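Local coordinates for protein catechol 2,3-dioxygenase (Pseudomonas sp. KL28, PDB 3HQ0) that probably opens the ring of catechol with molecular oxygen at a non-haem iron centre, giving 2-hydroxy-6-oxohexa-2,4-dienoate, and works as a homotetramer, at residues 150-155 with 217-222; 198-203 with 271-276; 9-14 with 55-60; 44-49 with 125-130. All coordinates share one frame; numbering follows the deposited sequence.

In the fold
Contact 3 pairs strands 9-16 and 56-60 in the sheet that falls within the N-terminal VOC range. Contact 4 starts on strand 43-46, the next strand of that sheet, and reaches the loop after strand 117-121. Contacts 3 and 4 have centres about 13 Å apart, and their segments alternate along the chain. Both close before contact 1 opens. Contact 1 pairs strands 151-159 and 213-220 of the second sheet, and contact 2 joins two loops of that half, its centre about 12 Å from that of contact 1. Contact 1 touches the other three. It therefore joins the iron-bearing half to the N-terminal half, and contacts 1, 2 and 4 also reach a second subunit.

Contact 1 of 4, residues 150-155 with 217-222; sequences IQLDHC and CSFLLE. With FE (Fe (III) ion), chain E.
The ring of H154 lies over CB of S218. This CH-pi contact puts S218 CB 3.5 Å from the H154 ring centroid, nearest the CE1 rim. A chi1 of 65° sets CG of H154 between its backbone N and carbonyl carbon, and NE2 then binds the ferric ion at 2.2 Å. The other ring nitrogen, H154 ND1, donates to D153 OD2 at 2.8 Å, almost in the ring plane and on the anti lone pair of that oxygen. D153 is fixed in turn from its other oxygen: Q151 NE2 donates to D153 OD1. The same OD1 rests on CB of L220. L220 and Q151 run side by side, with L220 CD2 3.7 Å from Q151 NE2. At the far end, CD1 of I150 meets OE2 of E222 at 3.5 Å, while E222 OE1 forms a salt bridge with R143. The strands are antiparallel, and D153 N donates to S218 O at 2.7 Å. S218 OG is hydrogen-bonded to E267, itself an iron ligand. D153 is a second-shell residue, and its bond to ND1 should fix how the H154 ring is turned about chi2. H216 and E267 complete the two-histidine, one-carboxylate facial triad of the extradiol dioxygenases.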
loop_
_atom_site.group_PDB
_atom_site.type_symbol
_atom_site.label_atom_id
_atom_site.label_comp_id
_atom_site.label_asym_id
_atom_site.label_seq_id
_atom_site.Cartn_x
_atom_site.Cartn_y
_atom_site.Cartn_z
ATOM N N ILE A 150 -4.656 -15.298 5.211
ATOM C CA ILE A 150 -5.745 -15.087 6.157
ATOM C C ILE A 150 -6.862 -16.135 6.096
ATOM O O ILE A 150 -7.518 -16.401 7.106
ATOM C CB ILE A 150 -6.334 -13.636 5.978
ATOM C CG1 ILE A 150 -5.737 -12.713 7.039
ATOM C CG2 ILE A 150 -7.852 -13.624 6.089
ATOM C CD1 ILE A 150 -4.238 -12.652 7.004
ATOM N N GLN A 151 -7.071 -16.732 4.926
ATOM C CA GLN A 151 -8.107 -17.757 4.773
ATOM C C GLN A 151 -8.000 -18.565 3.483
ATOM O O GLN A 151 -7.380 -18.129 2.505
ATOM C CB GLN A 151 -9.509 -17.128 4.831
ATOM C CG GLN A 151 -9.781 -16.103 3.734
ATOM C CD GLN A 151 -11.246 -15.673 3.656
ATOM O OE1 GLN A 151 -11.887 -15.396 4.676
ATOM N NE2 GLN A 151 -11.773 -15.600 2.442
ATOM N N LEU A 152 -8.594 -19.759 3.504
ATOM C CA LEU A 152 -8.646 -20.612 2.325
ATOM C C LEU A 152 -9.761 -19.918 1.575
ATOM O O LEU A 152 -10.920 -19.971 1.988
ATOM C CB LEU A 152 -9.080 -22.030 2.688
ATOM C CG LEU A 152 -9.479 -22.898 1.491
ATOM C CD1 LEU A 152 -8.254 -23.196 0.639
ATOM C CD2 LEU A 152 -10.116 -24.200 1.984
ATOM N N ASP A 153 -9.412 -19.248 0.488
ATOM C CA ASP A 153 -10.391 -18.470 -0.258
ATOM C C ASP A 153 -11.278 -19.260 -1.206
ATOM O O ASP A 153 -12.492 -19.064 -1.244
ATOM C CB ASP A 153 -9.667 -17.369 -1.027
ATOM C CG ASP A 153 -10.572 -16.233 -1.388
ATOM O OD1 ASP A 153 -10.825 -15.373 -0.511
ATOM O OD2 ASP A 153 -11.045 -16.213 -2.540
ATOM N N HIS A 154 -10.669 -20.144 -1.984
ATOM C CA HIS A 154 -11.413 -20.957 -2.944
ATOM C C HIS A 154 -10.424 -21.862 -3.642
ATOM O O HIS A 154 -9.269 -21.976 -3.232
ATOM C CB HIS A 154 -12.094 -20.072 -4.005
ATOM C CG HIS A 154 -11.127 -19.338 -4.889
ATOM N ND1 HIS A 154 -10.584 -18.116 -4.547
ATOM C CD2 HIS A 154 -10.524 -19.701 -6.046
ATOM C CE1 HIS A 154 -9.689 -17.762 -5.449
ATOM N NE2 HIS A 154 -9.631 -18.708 -6.368
ATOM N N CYS A 155 -10.888 -22.517 -4.691
ATOM C CA CYS A 155 -10.034 -23.361 -5.503
ATOM C C CYS A 155 -10.615 -23.277 -6.911
ATOM O O CYS A 155 -11.731 -22.780 -7.103
ATOM C CB CYS A 155 -10.018 -24.814 -4.991
ATOM S SG CYS A 155 -11.497 -25.785 -5.310
ATOM N N CYS A 217 -5.491 -24.130 -5.365
ATOM C CA CYS A 217 -6.230 -23.799 -4.153
ATOM C C CYS A 217 -5.783 -22.362 -3.911
ATOM O O CYS A 217 -4.635 -22.022 -4.213
ATOM C CB CYS A 217 -5.806 -24.687 -2.991
ATOM S SG CYS A 217 -6.655 -26.265 -2.992
ATOM N N SER A 218 -6.660 -21.517 -3.380
ATOM C CA SER A 218 -6.278 -20.122 -3.178
ATOM C C SER A 218 -6.322 -19.604 -1.756
ATOM O O SER A 218 -7.202 -19.969 -0.971
ATOM C CB SER A 218 -7.130 -19.213 -4.071
ATOM O OG SER A 218 -6.833 -17.851 -3.817
ATOM N N PHE A 219 -5.366 -18.728 -1.445
ATOM C CA PHE A 219 -5.252 -18.123 -0.121
ATOM C C PHE A 219 -5.267 -16.597 -0.186
ATOM O O PHE A 219 -4.515 -15.979 -0.942
ATOM C CB PHE A 219 -3.978 -18.623 0.571
ATOM C CG PHE A 219 -3.971 -20.105 0.799
ATOM C CD1 PHE A 219 -3.593 -20.975 -0.213
ATOM C CD2 PHE A 219 -4.411 -20.636 2.014
ATOM C CE1 PHE A 219 -3.653 -22.362 -0.027
ATOM C CE2 PHE A 219 -4.477 -22.013 2.213
ATOM C CZ PHE A 219 -4.096 -22.881 1.189
ATOM N N LEU A 220 -6.131 -16.001 0.632
ATOM C CA LEU A 220 -6.316 -14.553 0.677
ATOM C C LEU A 220 -5.288 -13.798 1.514
ATOM O O LEU A 220 -4.942 -14.228 2.613
ATOM C CB LEU A 220 -7.721 -14.243 1.197
ATOM C CG LEU A 220 -8.105 -12.771 1.325
ATOM C CD1 LEU A 220 -8.089 -12.105 -0.053
ATOM C CD2 LEU A 220 -9.498 -12.681 1.948
ATOM N N LEU A 221 -4.816 -12.670 0.987
ATOM C CA LEU A 221 -3.834 -11.831 1.680
ATOM C C LEU A 221 -4.482 -10.495 2.040
ATOM O O LEU A 221 -5.479 -10.104 1.433
ATOM C CB LEU A 221 -2.591 -11.607 0.798
ATOM C CG LEU A 221 -1.367 -12.505 1.042
ATOM C CD1 LEU A 221 -1.788 -13.949 1.267
ATOM C CD2 LEU A 221 -0.405 -12.391 -0.127
ATOM N N GLU A 222 -3.904 -9.801 3.020
ATOM C CA GLU A 222 -4.432 -8.525 3.515
ATOM C C GLU A 222 -4.350 -7.305 2.604
ATOM O O GLU A 222 -5.252 -6.470 2.610
ATOM C CB GLU A 222 -3.763 -8.175 4.845
ATOM C CG GLU A 222 -4.278 -8.950 6.052
ATOM C CD GLU A 222 -3.528 -8.603 7.331
ATOM O OE1 GLU A 222 -3.081 -7.440 7.468
ATOM O OE2 GLU A 222 -3.392 -9.486 8.205
HETATM FE FE FE E . -8.057 -18.251 -7.788
#

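Contact 2 of 4, residues 198-203 with 271-276; sequences HKVHDI and GGYHPY
Two loops near the iron site meet here. Loop 198-203 leads into strand 203-207, and loop 271-276 follows strand 265-270. V200 CG2 sits squarely over one face of the Y273 ring, 4.2 Å from the Y273 centroid and 6° off the normal. The same methyl lies 3.5 Å from Y273 O. V200 and Y273 cross at about a right angle, and Y273 OH is hydrogen-bonded to E179. P275 packs on the backbone of the first loop, its CG 3.4 Å from K199 O. H198 CA makes a CA-H...O contact with P275 O at 3.0 Å. With H198 CG between its backbone N and carbonyl carbon, chi1 54°, H198 and Y276 run side by side. CB of H198 is over the Y276 face, 3.9 Å from the Y276 centroid. The two planes are 17° apart but the rings barely overlap, and Y276 OH comes over the H198 ring instead. One water links the backbone of H198 to the side chain of H274: it donates to H198 O at 2.7 Å and is hydrogen-bonded to H274 ND1 at 2.8 Å. H198 also stacks on H198 of a second subunit. Apart from this water bridge, CH-pi, CA-H...O and apolar packing join the loops, so shape should matter more than charge in their fit.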
loop_
_atom_site.group_PDB
_atom_site.type_symbol
_atom_site.label_atom_id
_atom_site.label_comp_id
_atom_site.label_asym_id
_atom_site.label_seq_id
_atom_site.Cartn_x
_atom_site.Cartn_y
_atom_site.Cartn_z
ATOM N N HIS A 198 -20.885 -13.175 -0.459
ATOM C CA HIS A 198 -20.734 -11.952 -1.241
ATOM C C HIS A 198 -19.293 -11.784 -1.709
ATOM O O HIS A 198 -18.814 -10.672 -1.963
ATOM C CB HIS A 198 -21.241 -10.688 -0.515
ATOM C CG HIS A 198 -20.667 -10.465 0.846
ATOM N ND1 HIS A 198 -21.289 -10.905 1.995
ATOM C CD2 HIS A 198 -19.579 -9.766 1.250
ATOM C CE1 HIS A 198 -20.615 -10.478 3.049
ATOM N NE2 HIS A 198 -19.573 -9.785 2.626
ATOM N N LYS A 199 -18.603 -12.918 -1.833
ATOM C CA LYS A 199 -17.232 -12.925 -2.327
ATOM C C LYS A 199 -17.327 -13.147 -3.833
ATOM O O LYS A 199 -18.325 -13.686 -4.314
ATOM C CB LYS A 199 -16.427 -14.056 -1.680
ATOM C CG LYS A 199 -16.269 -13.909 -0.171
ATOM C CD LYS A 199 -15.237 -14.866 0.378
ATOM C CE LYS A 199 -15.571 -16.292 0.039
ATOM N NZ LYS A 199 -14.384 -17.187 0.173
ATOM N N VAL A 200 -16.307 -12.722 -4.573
ATOM C CA VAL A 200 -16.289 -12.891 -6.024
ATOM C C VAL A 200 -16.506 -14.367 -6.346
ATOM O O VAL A 200 -17.246 -14.707 -7.270
ATOM C CB VAL A 200 -14.956 -12.397 -6.624
ATOM C CG1 VAL A 200 -14.906 -12.671 -8.131
ATOM C CG2 VAL A 200 -14.815 -10.908 -6.368
ATOM N N HIS A 201 -15.851 -15.247 -5.594
ATOM C CA HIS A 201 -16.068 -16.667 -5.780
ATOM C C HIS A 201 -15.530 -17.536 -4.651
ATOM O O HIS A 201 -14.494 -17.252 -4.026
ATOM C CB HIS A 201 -15.551 -17.156 -7.150
ATOM C CG HIS A 201 -14.069 -17.043 -7.330
ATOM N ND1 HIS A 201 -13.395 -15.844 -7.245
ATOM C CD2 HIS A 201 -13.138 -17.974 -7.643
ATOM C CE1 HIS A 201 -12.115 -16.040 -7.499
ATOM N NE2 HIS A 201 -11.931 -17.324 -7.744
ATOM N N ASP A 202 -16.283 -18.594 -4.385
ATOM C CA ASP A 202 -15.966 -19.551 -3.356
ATOM C C ASP A 202 -15.384 -20.805 -4.000
ATOM O O ASP A 202 -14.698 -21.593 -3.345
ATOM C CB ASP A 202 -17.234 -19.850 -2.566
ATOM C CG ASP A 202 -17.607 -18.710 -1.621
ATOM O OD1 ASP A 202 -16.918 -18.560 -0.585
ATOM O OD2 ASP A 202 -18.568 -17.962 -1.913
ATOM N N ILE A 203 -15.653 -20.969 -5.293
ATOM C CA ILE A 203 -15.145 -22.092 -6.077
ATOM C C ILE A 203 -15.331 -21.763 -7.562
ATOM O O ILE A 203 -16.241 -21.019 -7.926
ATOM C CB ILE A 203 -15.875 -23.419 -5.733
ATOM C CG1 ILE A 203 -15.137 -24.596 -6.388
ATOM C CG2 ILE A 203 -17.322 -23.383 -6.224
ATOM C CD1 ILE A 203 -15.529 -25.974 -5.819
ATOM N N GLY A 271 -7.828 -8.510 -3.247
ATOM C CA GLY A 271 -8.537 -7.660 -4.189
ATOM C C GLY A 271 -9.832 -8.298 -4.654
ATOM O O GLY A 271 -10.070 -9.466 -4.371
ATOM N N GLY A 272 -10.663 -7.533 -5.360
ATOM C CA GLY A 272 -11.932 -8.040 -5.857
ATOM C C GLY A 272 -13.102 -7.171 -5.429
ATOM O O GLY A 272 -12.996 -6.431 -4.449
ATOM N N TYR A 273 -14.215 -7.247 -6.157
ATOM C CA TYR A 273 -15.404 -6.468 -5.816
ATOM C C TYR A 273 -16.320 -7.239 -4.866
ATOM O O TYR A 273 -15.928 -8.278 -4.335
ATOM C CB TYR A 273 -16.163 -6.051 -7.085
ATOM C CG TYR A 273 -16.465 -7.174 -8.052
ATOM C CD1 TYR A 273 -17.696 -7.845 -8.033
ATOM C CD2 TYR A 273 -15.512 -7.576 -8.985
ATOM C CE1 TYR A 273 -17.964 -8.898 -8.931
ATOM C CE2 TYR A 273 -15.760 -8.616 -9.877
ATOM C CZ TYR A 273 -16.985 -9.274 -9.846
ATOM O OH TYR A 273 -17.199 -10.306 -10.730
ATOM N N HIS A 274 -17.542 -6.741 -4.665
ATOM C CA HIS A 274 -18.479 -7.355 -3.728
ATOM C C HIS A 274 -19.834 -7.739 -4.319
ATOM O O HIS A 274 -20.827 -7.021 -4.152
ATOM C CB HIS A 274 -18.702 -6.401 -2.558
ATOM C CG HIS A 274 -17.437 -5.831 -1.999
ATOM N ND1 HIS A 274 -16.639 -6.517 -1.110
ATOM C CD2 HIS A 274 -16.806 -4.656 -2.244
ATOM C CE1 HIS A 274 -15.570 -5.790 -0.830
ATOM N NE2 HIS A 274 -15.647 -4.658 -1.505
ATOM N N PRO A 275 -19.903 -8.887 -5.001
ATOM C CA PRO A 275 -21.189 -9.290 -5.582
ATOM C C PRO A 275 -22.191 -9.799 -4.539
ATOM O O PRO A 275 -21.821 -10.222 -3.444
ATOM C CB PRO A 275 -20.790 -10.372 -6.583
ATOM C CG PRO A 275 -19.584 -11.020 -5.908
ATOM C CD PRO A 275 -18.819 -9.801 -5.406
ATOM N N TYR A 276 -23.465 -9.728 -4.889
ATOM C CA TYR A 276 -24.525 -10.203 -4.011
ATOM C C TYR A 276 -25.435 -11.032 -4.901
ATOM O O TYR A 276 -25.415 -10.877 -6.124
ATOM C CB TYR A 276 -25.276 -9.021 -3.380
ATOM C CG TYR A 276 -24.573 -8.440 -2.167
ATOM C CD1 TYR A 276 -24.787 -8.964 -0.886
ATOM C CD2 TYR A 276 -23.670 -7.383 -2.304
ATOM C CE1 TYR A 276 -24.111 -8.441 0.230
ATOM C CE2 TYR A 276 -22.997 -6.859 -1.204
ATOM C CZ TYR A 276 -23.217 -7.386 0.054
ATOM O OH TYR A 276 -22.553 -6.848 1.130
HETATM O O HOH W 1 -17.126 -9.239 -0.461
#

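Contact 3 of 4, residues 9-14 with 55-60; sequences PGHAQV and CYIIRE
A12 is gripped through both its backbone polar atoms by strand 56-60 and the residue before it. A12 N donates to C55 O at 2.9 Å, and A12 O accepts from I57 N at 3.0 Å. V14 repeats the pattern: V14 N donates to I57 O at 2.8 Å, and V14 O accepts from R59 N. I57 O also takes a CA-H contact from Q13. These bonds join strands 9-16 and 56-60 as parallel neighbours in the mixed sheet of the N-terminal half, a fold of the vicinal oxygen chelate type. Classic bulges occur at G10 and H11, both facing G70, and where C55 leads into strand 56-60, C55 and Y56 both facing F45. The side-chain groups find partners beyond the pair. Q13 is extended with CG trans to its backbone N, chi1 175°, and its NE2 is hydrogen-bonded to D67, which also forms a salt bridge with R59. With D67 shared, Q13 NE2 lies 3.6 Å from R59 CD, amide and guanidinium planes 46° apart. Q13 OE1 is hydrogen-bonded to R42. H11 NE2 is hydrogen-bonded to E119 and ND1 to K124, while I57 CD1 packs on H11 CB at 3.6 Å. V14 CG2 lies 3.4 Å from Y56 OH, which is hydrogen-bonded to Y26.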
loop_
_atom_site.group_PDB
_atom_site.type_symbol
_atom_site.label_atom_id
_atom_site.label_comp_id
_atom_site.label_asym_id
_atom_site.label_seq_id
_atom_site.Cartn_x
_atom_site.Cartn_y
_atom_site.Cartn_z
ATOM N N PRO A 9 -15.659 -22.104 1.931
ATOM C CA PRO A 9 -14.785 -23.252 1.690
ATOM C C PRO A 9 -14.354 -23.675 3.093
ATOM O O PRO A 9 -13.992 -22.821 3.898
ATOM C CB PRO A 9 -13.635 -22.646 0.895
ATOM C CG PRO A 9 -14.355 -21.603 0.059
ATOM C CD PRO A 9 -15.266 -20.956 1.093
ATOM N N GLY A 10 -14.412 -24.973 3.383
ATOM C CA GLY A 10 -14.056 -25.459 4.709
ATOM C C GLY A 10 -12.699 -26.127 4.768
ATOM O O GLY A 10 -11.932 -25.931 5.713
ATOM N N HIS A 11 -12.407 -26.943 3.768
ATOM C CA HIS A 11 -11.115 -27.595 3.707
ATOM C C HIS A 11 -10.834 -28.208 2.351
ATOM O O HIS A 11 -11.741 -28.477 1.557
ATOM C CB HIS A 11 -10.975 -28.660 4.817
ATOM C CG HIS A 11 -12.036 -29.717 4.802
ATOM N ND1 HIS A 11 -12.714 -30.099 5.939
ATOM C CD2 HIS A 11 -12.510 -30.502 3.803
ATOM C CE1 HIS A 11 -13.557 -31.073 5.643
ATOM N NE2 HIS A 11 -13.453 -31.338 4.354
ATOM N N ALA A 12 -9.550 -28.393 2.088
ATOM C CA ALA A 12 -9.088 -28.999 0.849
ATOM C C ALA A 12 -7.999 -29.986 1.240
ATOM O O ALA A 12 -7.035 -29.612 1.911
ATOM C CB ALA A 12 -8.514 -27.942 -0.073
ATOM N N GLN A 13 -8.162 -31.244 0.846
ATOM C CA GLN A 13 -7.151 -32.243 1.146
ATOM C C GLN A 13 -6.390 -32.461 -0.138
ATOM O O GLN A 13 -6.947 -32.919 -1.139
ATOM C CB GLN A 13 -7.767 -33.558 1.615
ATOM C CG GLN A 13 -6.709 -34.627 1.810
ATOM C CD GLN A 13 -7.220 -35.836 2.548
ATOM O OE1 GLN A 13 -7.586 -35.750 3.716
ATOM N NE2 GLN A 13 -7.244 -36.980 1.866
ATOM N N VAL A 14 -5.108 -32.123 -0.092
ATOM C CA VAL A 14 -4.232 -32.219 -1.239
ATOM C C VAL A 14 -3.181 -33.293 -1.021
ATOM O O VAL A 14 -2.782 -33.556 0.108
ATOM C CB VAL A 14 -3.543 -30.854 -1.482
ATOM C CG1 VAL A 14 -2.524 -30.962 -2.601
ATOM C CG2 VAL A 14 -4.606 -29.800 -1.810
ATOM N N CYS A 55 -8.193 -26.056 7.299
ATOM C CA CYS A 55 -8.716 -25.635 6.000
ATOM C C CYS A 55 -7.854 -26.283 4.920
ATOM O O CYS A 55 -8.244 -26.353 3.755
ATOM C CB CYS A 55 -8.665 -24.114 5.859
ATOM S SG CYS A 55 -6.988 -23.476 5.695
ATOM N N TYR A 56 -6.679 -26.763 5.318
ATOM C CA TYR A 56 -5.760 -27.396 4.376
ATOM C C TYR A 56 -5.143 -28.647 5.007
ATOM O O TYR A 56 -4.522 -28.567 6.074
ATOM C CB TYR A 56 -4.651 -26.414 3.990
ATOM C CG TYR A 56 -4.052 -26.656 2.625
ATOM C CD1 TYR A 56 -4.743 -26.298 1.468
ATOM C CD2 TYR A 56 -2.792 -27.240 2.487
ATOM C CE1 TYR A 56 -4.194 -26.509 0.208
ATOM C CE2 TYR A 56 -2.230 -27.459 1.232
ATOM C CZ TYR A 56 -2.935 -27.091 0.097
ATOM O OH TYR A 56 -2.379 -27.289 -1.139
ATOM N N ILE A 57 -5.315 -29.792 4.339
ATOM C CA ILE A 57 -4.796 -31.072 4.822
ATOM C C ILE A 57 -3.927 -31.712 3.742
ATOM O O ILE A 57 -4.308 -31.749 2.570
ATOM C CB ILE A 57 -5.951 -32.061 5.173
ATOM C CG1 ILE A 57 -6.923 -31.417 6.168
ATOM C CG2 ILE A 57 -5.389 -33.350 5.769
ATOM C CD1 ILE A 57 -7.883 -30.415 5.538
ATOM N N ILE A 58 -2.754 -32.201 4.128
ATOM C CA ILE A 58 -1.868 -32.844 3.170
ATOM C C ILE A 58 -1.757 -34.341 3.451
ATOM O O ILE A 58 -1.762 -34.773 4.600
ATOM C CB ILE A 58 -0.452 -32.225 3.187
ATOM C CG1 ILE A 58 0.172 -32.369 4.576
ATOM C CG2 ILE A 58 -0.528 -30.764 2.747
ATOM C CD1 ILE A 58 1.605 -31.870 4.647
ATOM N N ARG A 59 -1.644 -35.119 2.385
ATOM C CA ARG A 59 -1.556 -36.567 2.497
ATOM C C ARG A 59 -0.467 -37.092 1.570
ATOM O O ARG A 59 -0.476 -36.800 0.372
ATOM C CB ARG A 59 -2.912 -37.181 2.117
ATOM C CG ARG A 59 -3.010 -38.684 2.229
ATOM C CD ARG A 59 -4.410 -39.140 1.858
ATOM N NE ARG A 59 -4.650 -39.071 0.419
ATOM C CZ ARG A 59 -4.297 -40.018 -0.444
ATOM N NH1 ARG A 59 -3.687 -41.116 -0.015
ATOM N NH2 ARG A 59 -4.557 -39.872 -1.735
ATOM N N GLU A 60 0.480 -37.852 2.116
ATOM C CA GLU A 60 1.536 -38.406 1.281
ATOM C C GLU A 60 0.867 -39.393 0.340
ATOM O O GLU A 60 0.088 -40.240 0.772
ATOM C CB GLU A 60 2.598 -39.117 2.131
ATOM C CG GLU A 60 3.785 -39.624 1.315
ATOM C CD GLU A 60 4.963 -40.078 2.174
ATOM O OE1 GLU A 60 4.811 -41.049 2.949
ATOM O OE2 GLU A 60 6.047 -39.460 2.075
#

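Contact 4 of 4, residues 44-49 with 125-130; sequences YFKCWD and TCVGNG
The edge of the W48 indole meets the backbone O of N129, which lies near the ring plane, 3.9 Å from W48 CE3. Over one face of the same indole, CB of D49 is centred 3.6 Å above the plane. The carboxylate of D49 and the amide of N129 are also flat groups. They run side by side in the same direction, with planes 19° apart. D49 reaches this place because its CG is swung to the far side of CB from its own N, chi1 -154°. The CB of N129 touches the backbone, 3.1 Å from W48 O. Further back, K46 lies alongside V127, the two side chains sliding past each other in opposite directions, and K46 CE is 3.5 Å from V127 CG2. Bends at chi3 and chi4 then curl the K46 amine back to its own loop. There K46 NZ donates to C47 O at 2.6 Å, weakly to W48 O, and also to E50 O. G128 O stands 3.1 Å from K46 CE. D49 forms a salt bridge with R252 of a second subunit. The contact thus brings the end of strand 43-46 and the loop after strand 117-121 together beside a subunit interface. The K46 ammonium probably serves mainly the carbonyl oxygens of residues 47-50, and would be expected to favour the gathering of so many carbonyls here.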
loop_
_atom_site.group_PDB
_atom_site.type_symbol
_atom_site.label_atom_id
_atom_site.label_comp_id
_atom_site.label_asym_id
_atom_site.label_seq_id
_atom_site.Cartn_x
_atom_site.Cartn_y
_atom_site.Cartn_z
ATOM N N TYR A 44 -2.670 -31.551 9.389
ATOM C CA TYR A 44 -3.663 -30.492 9.246
ATOM C C TYR A 44 -3.109 -29.089 9.498
ATOM O O TYR A 44 -2.264 -28.888 10.371
ATOM C CB TYR A 44 -4.826 -30.746 10.213
ATOM C CG TYR A 44 -5.535 -32.083 10.036
ATOM C CD1 TYR A 44 -4.839 -33.288 10.138
ATOM C CD2 TYR A 44 -6.906 -32.135 9.791
ATOM C CE1 TYR A 44 -5.493 -34.519 10.000
ATOM C CE2 TYR A 44 -7.571 -33.357 9.656
ATOM C CZ TYR A 44 -6.858 -34.544 9.759
ATOM O OH TYR A 44 -7.508 -35.747 9.596
ATOM N N PHE A 45 -3.603 -28.126 8.720
ATOM C CA PHE A 45 -3.208 -26.722 8.850
ATOM C C PHE A 45 -4.446 -25.839 8.754
ATOM O O PHE A 45 -5.478 -26.260 8.223
ATOM C CB PHE A 45 -2.282 -26.279 7.710
ATOM C CG PHE A 45 -0.958 -26.952 7.693
ATOM C CD1 PHE A 45 -0.776 -28.141 6.991
ATOM C CD2 PHE A 45 0.126 -26.387 8.357
ATOM C CE1 PHE A 45 0.472 -28.755 6.948
ATOM C CE2 PHE A 45 1.370 -26.994 8.321
ATOM C CZ PHE A 45 1.545 -28.181 7.613
ATOM N N LYS A 46 -4.330 -24.616 9.265
ATOM C CA LYS A 46 -5.398 -23.630 9.174
ATOM C C LYS A 46 -4.680 -22.306 8.980
ATOM O O LYS A 46 -3.508 -22.190 9.342
ATOM C CB LYS A 46 -6.244 -23.585 10.447
ATOM C CG LYS A 46 -5.619 -22.902 11.649
ATOM C CD LYS A 46 -6.629 -22.833 12.782
ATOM C CE LYS A 46 -6.426 -21.611 13.643
ATOM N NZ LYS A 46 -6.414 -20.353 12.844
ATOM N N CYS A 47 -5.341 -21.325 8.370
ATOM C CA CYS A 47 -4.709 -20.017 8.208
ATOM C C CYS A 47 -4.729 -19.416 9.607
ATOM O O CYS A 47 -5.607 -19.758 10.398
ATOM C CB CYS A 47 -5.502 -19.144 7.232
ATOM S SG CYS A 47 -5.384 -19.709 5.548
ATOM N N TRP A 48 -3.782 -18.531 9.926
ATOM C CA TRP A 48 -3.735 -17.960 11.275
ATOM C C TRP A 48 -4.986 -17.206 11.704
ATOM O O TRP A 48 -5.440 -17.350 12.841
ATOM C CB TRP A 48 -2.511 -17.044 11.460
ATOM C CG TRP A 48 -2.610 -15.693 10.785
ATOM C CD1 TRP A 48 -2.166 -15.359 9.537
ATOM C CD2 TRP A 48 -3.210 -14.512 11.327
ATOM N NE1 TRP A 48 -2.452 -14.038 9.267
ATOM C CE2 TRP A 48 -3.094 -13.496 10.349
ATOM C CE3 TRP A 48 -3.839 -14.214 12.541
ATOM C CZ2 TRP A 48 -3.587 -12.200 10.552
ATOM C CZ3 TRP A 48 -4.332 -12.924 12.741
ATOM C CH2 TRP A 48 -4.202 -11.935 11.751
ATOM N N ASP A 49 -5.557 -16.414 10.802
ATOM C CA ASP A 49 -6.735 -15.627 11.158
ATOM C C ASP A 49 -8.068 -16.387 11.151
ATOM O O ASP A 49 -9.086 -15.855 11.580
ATOM C CB ASP A 49 -6.830 -14.393 10.257
ATOM C CG ASP A 49 -7.580 -13.247 10.920
ATOM O OD1 ASP A 49 -7.762 -13.301 12.153
ATOM O OD2 ASP A 49 -7.971 -12.294 10.219
ATOM N N THR A 125 -14.243 -28.313 15.194
ATOM C CA THR A 125 -13.782 -27.638 16.396
ATOM C C THR A 125 -13.175 -26.270 16.143
ATOM O O THR A 125 -12.364 -26.089 15.236
ATOM C CB THR A 125 -12.763 -28.493 17.147
ATOM O OG1 THR A 125 -13.299 -29.805 17.341
ATOM C CG2 THR A 125 -12.469 -27.885 18.507
ATOM N N CYS A 126 -13.592 -25.309 16.959
ATOM C CA CYS A 126 -13.095 -23.946 16.880
ATOM C C CYS A 126 -11.864 -23.857 17.775
ATOM O O CYS A 126 -11.945 -24.122 18.975
ATOM C CB CYS A 126 -14.167 -22.974 17.372
ATOM S SG CYS A 126 -13.657 -21.244 17.410
ATOM N N VAL A 127 -10.726 -23.494 17.195
ATOM C CA VAL A 127 -9.493 -23.385 17.967
ATOM C C VAL A 127 -9.023 -21.941 18.134
ATOM O O VAL A 127 -8.034 -21.692 18.818
ATOM C CB VAL A 127 -8.360 -24.198 17.315
ATOM C CG1 VAL A 127 -8.705 -25.681 17.344
ATOM C CG2 VAL A 127 -8.138 -23.725 15.885
ATOM N N GLY A 128 -9.726 -21.000 17.502
ATOM C CA GLY A 128 -9.366 -19.590 17.606
ATOM C C GLY A 128 -8.323 -19.142 16.596
ATOM O O GLY A 128 -7.804 -19.958 15.832
ATOM N N ASN A 129 -8.014 -17.846 16.578
ATOM C CA ASN A 129 -7.012 -17.336 15.640
ATOM C C ASN A 129 -5.719 -16.913 16.326
ATOM O O ASN A 129 -4.951 -16.123 15.784
ATOM C CB ASN A 129 -7.573 -16.169 14.804
ATOM C CG ASN A 129 -7.840 -14.914 15.621
ATOM O OD1 ASN A 129 -8.170 -13.860 15.060
ATOM N ND2 ASN A 129 -7.707 -15.014 16.938
ATOM N N GLY A 130 -5.482 -17.458 17.516
ATOM C CA GLY A 130 -4.275 -17.135 18.252
ATOM C C GLY A 130 -4.341 -15.793 18.955
ATOM O O GLY A 130 -3.383 -15.390 19.615
#